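Extracellular solute-binding protein (Bordetella parapertussis, PDB 3PU5) probably binds a small solute, perhaps a polyamine, outside the cytoplasmic membrane and hands it to a transporter for uptake. Local coordinates at residues L18-K23 against E273-G278; L263-Q268 against R282-S287. One frame throughout, in Å; residues are numbered along the deposited sequence.

Contact 1: L18-K23 against E273-G278; sequences LENVRK and EAMYYG
Asn20 and Met275, a selenomethionine, carry this contact between two helices of a periplasmic-binding-protein type II fold. Residues 18-23 belong to helix 15-33, the crossover of a beta-alpha-beta unit whose parallel strands are 7-12 and 36-41; residues 273-278 take in the end of helix 265-275 and the loop after it. The Asn20 and Ala274 CA atoms come within 7.3 Å. The Asn20 side chain reaches across with CG beside its backbone N (chi1 -79°), and chi2 (-80°) sets one face of its amide against the second helix. The selenium approaches that face rather than the rim, displaced toward the nitrogen: SE of Met275 lies 3.4 Å from Asn20 ND2 and 3.7 Å from Asn20 CG. Ala274 comes to the same side of the amide plane at the oxygen end, its CB 3.5 Å from Asn20 OD1. The amide thus straddles two consecutive residues by packing, without a hydrogen bond between the segments. Its nitrogen is instead tied back to Ser16 O, one turn earlier in its own helix, which steadies the rotation of the group. The Met275 chain is bent twice: at chi2 (-67°), bringing SE against Asn20, and at chi3, turning the terminal CE. Phe271 touches both Asn20 and Val21, extending the helix packing, while Leu18 faces strand 36-41. Tyr276 then breaks the helix with a left-handed backbone conformation, and the chain turns so that Tyr277 packs against its own helix end: Met275 CB sits 3.4 Å above the Tyr277 ring plane, shifted toward the rim.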
loop_
_atom_site.group_PDB
_atom_site.type_symbol
_atom_site.label_atom_id
_atom_site.label_comp_id
_atom_site.label_asym_id
_atom_site.label_seq_id
_atom_site.Cartn_x
_atom_site.Cartn_y
_atom_site.Cartn_z
ATOM N N LEU A 18 -9.301 1.249 10.789
ATOM C CA LEU A 18 -9.691 2.361 11.652
ATOM C C LEU A 18 -9.580 2.018 13.148
ATOM O O LEU A 18 -9.133 2.838 13.954
ATOM C CB LEU A 18 -11.111 2.840 11.305
ATOM C CG LEU A 18 -11.559 4.151 11.958
ATOM C CD1 LEU A 18 -12.646 4.843 11.130
ATOM C CD2 LEU A 18 -12.033 3.937 13.386
ATOM N N GLU A 19 -10.000 0.812 13.511
ATOM C CA GLU A 19 -9.934 0.368 14.898
ATOM C C GLU A 19 -8.489 0.363 15.363
ATOM O O GLU A 19 -8.183 0.698 16.515
ATOM C CB GLU A 19 -10.510 -1.040 15.030
ATOM C CG GLU A 19 -11.975 -1.144 14.647
ATOM C CD GLU A 19 -12.466 -2.584 14.608
ATOM O OE1 GLU A 19 -11.634 -3.512 14.784
ATOM O OE2 GLU A 19 -13.687 -2.782 14.400
ATOM N N ASN A 20 -7.595 -0.027 14.461
ATOM C CA ASN A 20 -6.192 -0.104 14.826
ATOM C C ASN A 20 -5.485 1.238 14.840
ATOM O O ASN A 20 -4.597 1.446 15.650
ATOM C CB ASN A 20 -5.464 -1.159 14.001
ATOM C CG ASN A 20 -5.737 -2.558 14.521
ATOM O OD1 ASN A 20 -5.132 -2.985 15.503
ATOM N ND2 ASN A 20 -6.671 -3.262 13.890
ATOM N N VAL A 21 -5.899 2.154 13.965
ATOM C CA VAL A 21 -5.432 3.529 14.055
ATOM C C VAL A 21 -5.838 4.127 15.399
ATOM O O VAL A 21 -5.050 4.807 16.038
ATOM C CB VAL A 21 -6.002 4.415 12.929
ATOM C CG1 VAL A 21 -5.669 5.880 13.209
ATOM C CG2 VAL A 21 -5.445 3.985 11.567
ATOM N N ARG A 22 -7.076 3.871 15.819
ATOM C CA ARG A 22 -7.568 4.377 17.100
ATOM C C ARG A 22 -6.755 3.792 18.250
ATOM O O ARG A 22 -6.264 4.511 19.115
ATOM C CB ARG A 22 -9.053 4.041 17.293
ATOM C CG ARG A 22 -9.634 4.619 18.593
ATOM C CD ARG A 22 -11.093 4.229 18.824
ATOM N NE ARG A 22 -11.993 4.852 17.851
ATOM C CZ ARG A 22 -12.771 4.172 17.012
ATOM N NH1 ARG A 22 -12.768 2.843 17.030
ATOM N NH2 ARG A 22 -13.560 4.820 16.161
ATOM N N LYS A 23 -6.612 2.474 18.243
ATOM C CA LYS A 23 -5.924 1.760 19.313
ATOM C C LYS A 23 -4.432 2.102 19.419
ATOM O O LYS A 23 -3.884 2.265 20.523
ATOM C CB LYS A 23 -6.095 0.256 19.093
ATOM C CG LYS A 23 -5.554 -0.625 20.206
ATOM C CD LYS A 23 -5.801 -2.092 19.881
ATOM C CE LYS A 23 -5.469 -3.004 21.052
ATOM N NZ LYS A 23 -5.606 -4.446 20.668
ATOM N N GLU A 273 2.678 -3.855 13.435
ATOM C CA GLU A 273 2.681 -5.224 13.942
ATOM C C GLU A 273 1.259 -5.781 14.048
ATOM O O GLU A 273 1.012 -6.957 13.766
ATOM C CB GLU A 273 3.352 -5.273 15.313
ATOM C CG GLU A 273 4.853 -5.011 15.277
ATOM C CD GLU A 273 5.682 -6.280 15.314
ATOM O OE1 GLU A 273 5.097 -7.385 15.308
ATOM O OE2 GLU A 273 6.924 -6.170 15.351
ATOM N N ALA A 274 0.329 -4.931 14.475
ATOM C CA ALA A 274 -1.068 -5.331 14.628
ATOM C C ALA A 274 -1.722 -5.630 13.272
ATOM O O ALA A 274 -2.527 -6.555 13.145
ATOM C CB ALA A 274 -1.841 -4.236 15.367
HETATM N N MSE A 275 -1.361 -4.845 12.259
HETATM C CA MSE A 275 -1.978 -4.959 10.938
HETATM C C MSE A 275 -1.194 -5.830 9.960
HETATM O O MSE A 275 -1.652 -6.044 8.842
HETATM C CB MSE A 275 -2.161 -3.575 10.311
HETATM C CG MSE A 275 -3.123 -2.696 11.060
HETATM SE SE MSE A 275 -4.955 -3.388 10.951
HETATM C CE MSE A 275 -5.252 -3.211 9.014
ATOM N N TYR A 276 -0.028 -6.330 10.368
ATOM C CA TYR A 276 0.886 -7.002 9.430
ATOM C C TYR A 276 1.246 -6.093 8.246
ATOM O O TYR A 276 1.217 -6.513 7.081
ATOM C CB TYR A 276 0.320 -8.337 8.923
ATOM C CG TYR A 276 0.225 -9.422 9.980
ATOM C CD1 TYR A 276 -0.617 -9.278 11.076
ATOM C CD2 TYR A 276 0.945 -10.599 9.864
ATOM C CE1 TYR A 276 -0.717 -10.267 12.038
ATOM C CE2 TYR A 276 0.859 -11.592 10.818
ATOM C CZ TYR A 276 0.028 -11.423 11.900
ATOM O OH TYR A 276 -0.072 -12.411 12.853
ATOM N N TYR A 277 1.583 -4.846 8.566
ATOM C CA TYR A 277 2.071 -3.875 7.593
ATOM C C TYR A 277 3.552 -3.602 7.826
ATOM O O TYR A 277 4.097 -3.919 8.893
ATOM C CB TYR A 277 1.347 -2.538 7.744
ATOM C CG TYR A 277 -0.107 -2.504 7.320
ATOM C CD1 TYR A 277 -0.625 -3.422 6.409
ATOM C CD2 TYR A 277 -0.954 -1.525 7.811
ATOM C CE1 TYR A 277 -1.959 -3.365 6.017
ATOM C CE2 TYR A 277 -2.281 -1.463 7.429
ATOM C CZ TYR A 277 -2.776 -2.376 6.532
ATOM O OH TYR A 277 -4.100 -2.287 6.161
ATOM N N GLY A 278 4.188 -2.983 6.829
ATOM C CA GLY A 278 5.534 -2.473 6.981
ATOM C C GLY A 278 5.521 -1.028 7.448
ATOM O O GLY A 278 4.725 -0.229 6.960
#

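Contact 2: L263-Q268 against R282-S287; sequences LGEEAQ and RKVQYS
The carboxylate of Glu265 lies flat against Lys283, turning one face to its CB, CD and carbonyl oxygen. On that side Lys283 CD is 3.6 Å from Glu265 OE1, and Lys283 O is 3.5 Å from Glu265 OE2, a packing approach of two acceptors rather than a bond. The second flat group, the Tyr286 ring, has Val284 CG1 3.9 Å above one face, offset toward the rim; its hydroxyl is hydrogen-bonded to Ala279 N. In Glu265, CG leaves anti to the backbone N (chi1 -179°) and the chain stays extended beyond it to reach the loop, where the Lys283 side chain crosses it at about a right angle. The ammonium end carries on past the acid, leaving Lys283 NZ 4.5 Å from Glu265 OE1, too far for a salt bridge, though the opposite charges probably still attract. A water completes the polar link: it donates to Glu265 OE2 at 2.6 Å and accepts from Gln285 N. In the type II binding-protein fold of this chain, the contact joins the first turn of helix 265-275, which has Gly264 at its N-cap, to the loop that follows the same helix. An acidic side chain at this end of a helix would be favoured by the helix dipole. Beside these polar groups, Val284 packs its other methyl against the helix, with CG2 3.6 Å from Glu265 O and 3.7 Å from Gln268 CB. The Gln268 chain bends at chi2 (-78°), carrying its buried amide away from that methyl; Val280 N donates to OE1, while NE2 is hydrogen-bonded to Tyr108 O and Ala262 O.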
loop_
_atom_site.group_PDB
_atom_site.type_symbol
_atom_site.label_atom_id
_atom_site.label_comp_id
_atom_site.label_asym_id
_atom_site.label_seq_id
_atom_site.Cartn_x
_atom_site.Cartn_y
_atom_site.Cartn_z
ATOM N N LEU A 263 4.088 8.772 12.950
ATOM C CA LEU A 263 5.219 8.353 12.135
ATOM C C LEU A 263 6.402 7.969 13.012
ATOM O O LEU A 263 7.452 7.555 12.505
ATOM C CB LEU A 263 5.623 9.478 11.164
ATOM C CG LEU A 263 4.595 9.821 10.074
ATOM C CD1 LEU A 263 5.043 11.010 9.212
ATOM C CD2 LEU A 263 4.327 8.599 9.215
ATOM N N GLY A 264 6.227 8.115 14.324
ATOM C CA GLY A 264 7.281 7.813 15.275
ATOM C C GLY A 264 7.433 6.322 15.490
ATOM O O GLY A 264 6.557 5.530 15.116
ATOM N N GLU A 265 8.540 5.932 16.114
ATOM C CA GLU A 265 8.898 4.519 16.237
ATOM C C GLU A 265 7.881 3.696 17.046
ATOM O O GLU A 265 7.560 2.561 16.691
ATOM C CB GLU A 265 10.308 4.378 16.835
ATOM C CG GLU A 265 10.777 2.939 16.967
ATOM C CD GLU A 265 12.143 2.796 17.640
ATOM O OE1 GLU A 265 12.845 3.823 17.825
ATOM O OE2 GLU A 265 12.511 1.645 17.975
ATOM N N GLU A 266 7.370 4.269 18.127
ATOM C CA GLU A 266 6.466 3.536 19.010
ATOM C C GLU A 266 5.129 3.224 18.328
ATOM O O GLU A 266 4.664 2.081 18.328
ATOM C CB GLU A 266 6.258 4.327 20.305
ATOM C CG GLU A 266 5.094 3.873 21.179
ATOM C CD GLU A 266 4.978 4.718 22.444
ATOM O OE1 GLU A 266 5.824 4.555 23.347
ATOM O OE2 GLU A 266 4.055 5.554 22.540
ATOM N N ALA A 267 4.520 4.234 17.725
ATOM C CA ALA A 267 3.236 4.045 17.066
ATOM C C ALA A 267 3.382 3.225 15.781
ATOM O O ALA A 267 2.543 2.381 15.473
ATOM C CB ALA A 267 2.581 5.390 16.786
ATOM N N GLN A 268 4.448 3.468 15.029
ATOM C CA GLN A 268 4.673 2.712 13.805
ATOM C C GLN A 268 4.774 1.225 14.117
ATOM O O GLN A 268 4.151 0.387 13.452
ATOM C CB GLN A 268 5.928 3.196 13.089
ATOM C CG GLN A 268 5.715 4.480 12.308
ATOM C CD GLN A 268 4.996 4.238 10.994
ATOM O OE1 GLN A 268 5.452 3.446 10.174
ATOM N NE2 GLN A 268 3.865 4.914 10.791
ATOM N N ARG A 282 12.335 3.907 9.628
ATOM C CA ARG A 282 13.421 2.945 9.532
ATOM C C ARG A 282 13.927 2.446 10.890
ATOM O O ARG A 282 14.679 1.474 10.946
ATOM C CB ARG A 282 14.592 3.521 8.725
ATOM C CG ARG A 282 15.350 4.611 9.456
ATOM C CD ARG A 282 16.677 4.937 8.765
ATOM N NE ARG A 282 16.516 5.356 7.373
ATOM C CZ ARG A 282 16.223 6.596 6.997
ATOM N NH1 ARG A 282 16.059 7.543 7.913
ATOM N NH2 ARG A 282 16.100 6.888 5.703
ATOM N N LYS A 283 13.533 3.114 11.972
ATOM C CA LYS A 283 13.992 2.738 13.310
ATOM C C LYS A 283 13.256 1.512 13.847
ATOM O O LYS A 283 13.738 0.842 14.764
ATOM C CB LYS A 283 13.777 3.878 14.288
ATOM C CG LYS A 283 14.769 5.022 14.212
ATOM C CD LYS A 283 14.508 5.935 15.397
ATOM C CE LYS A 283 15.667 6.871 15.686
ATOM N NZ LYS A 283 15.693 7.190 17.148
ATOM N N VAL A 284 12.081 1.228 13.294
ATOM C CA VAL A 284 11.256 0.132 13.813
ATOM C C VAL A 284 11.921 -1.243 13.671
ATOM O O VAL A 284 12.360 -1.620 12.585
ATOM C CB VAL A 284 9.844 0.118 13.175
ATOM C CG1 VAL A 284 9.100 -1.142 13.549
ATOM C CG2 VAL A 284 9.049 1.349 13.610
ATOM N N GLN A 285 11.989 -1.984 14.776
ATOM C CA GLN A 285 12.515 -3.342 14.770
ATOM C C GLN A 285 11.381 -4.281 15.144
ATOM O O GLN A 285 10.666 -4.053 16.122
ATOM C CB GLN A 285 13.699 -3.461 15.739
ATOM C CG GLN A 285 14.740 -2.339 15.531
ATOM C CD GLN A 285 16.088 -2.617 16.195
ATOM O OE1 GLN A 285 16.438 -3.767 16.460
ATOM N NE2 GLN A 285 16.854 -1.560 16.453
ATOM N N TYR A 286 11.200 -5.321 14.345
ATOM C CA TYR A 286 9.992 -6.142 14.428
ATOM C C TYR A 286 10.123 -7.325 15.368
ATOM O O TYR A 286 11.222 -7.836 15.608
ATOM C CB TYR A 286 9.595 -6.645 13.042
ATOM C CG TYR A 286 9.220 -5.534 12.088
ATOM C CD1 TYR A 286 7.950 -4.977 12.109
ATOM C CD2 TYR A 286 10.138 -5.042 11.168
ATOM C CE1 TYR A 286 7.603 -3.959 11.248
ATOM C CE2 TYR A 286 9.798 -4.025 10.299
ATOM C CZ TYR A 286 8.533 -3.485 10.355
ATOM O OH TYR A 286 8.186 -2.482 9.486
ATOM N N SER A 287 8.979 -7.764 15.877
ATOM C CA SER A 287 8.895 -8.978 16.665
ATOM C C SER A 287 9.223 -10.168 15.785
ATOM O O SER A 287 9.384 -10.046 14.565
ATOM C CB SER A 287 7.471 -9.156 17.188
ATOM O OG SER A 287 6.635 -9.670 16.156
HETATM O O HOH W 1 11.389 -0.647 17.295
#

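Overall arrangement
Both contacts use helix 265-275, but at different ends: contact 2 fastens its first turn to the loop that follows it, whereas contact 1 sets its last turn against helix 15-33, from far earlier in the chain. Contact 1 is a surface contact of an amide with selenium and methyl groups. Contact 2 is partly buried, mixing valine packing with a carboxylate and a bridging water, and buries more area, 208 against 122 Å². Neither has a direct hydrogen bond between its segments. Their centres lie 12 Å apart, and Glu273 connects them, its OE2 probably accepting a hydrogen bond from Ser287 N at 2.7 Å.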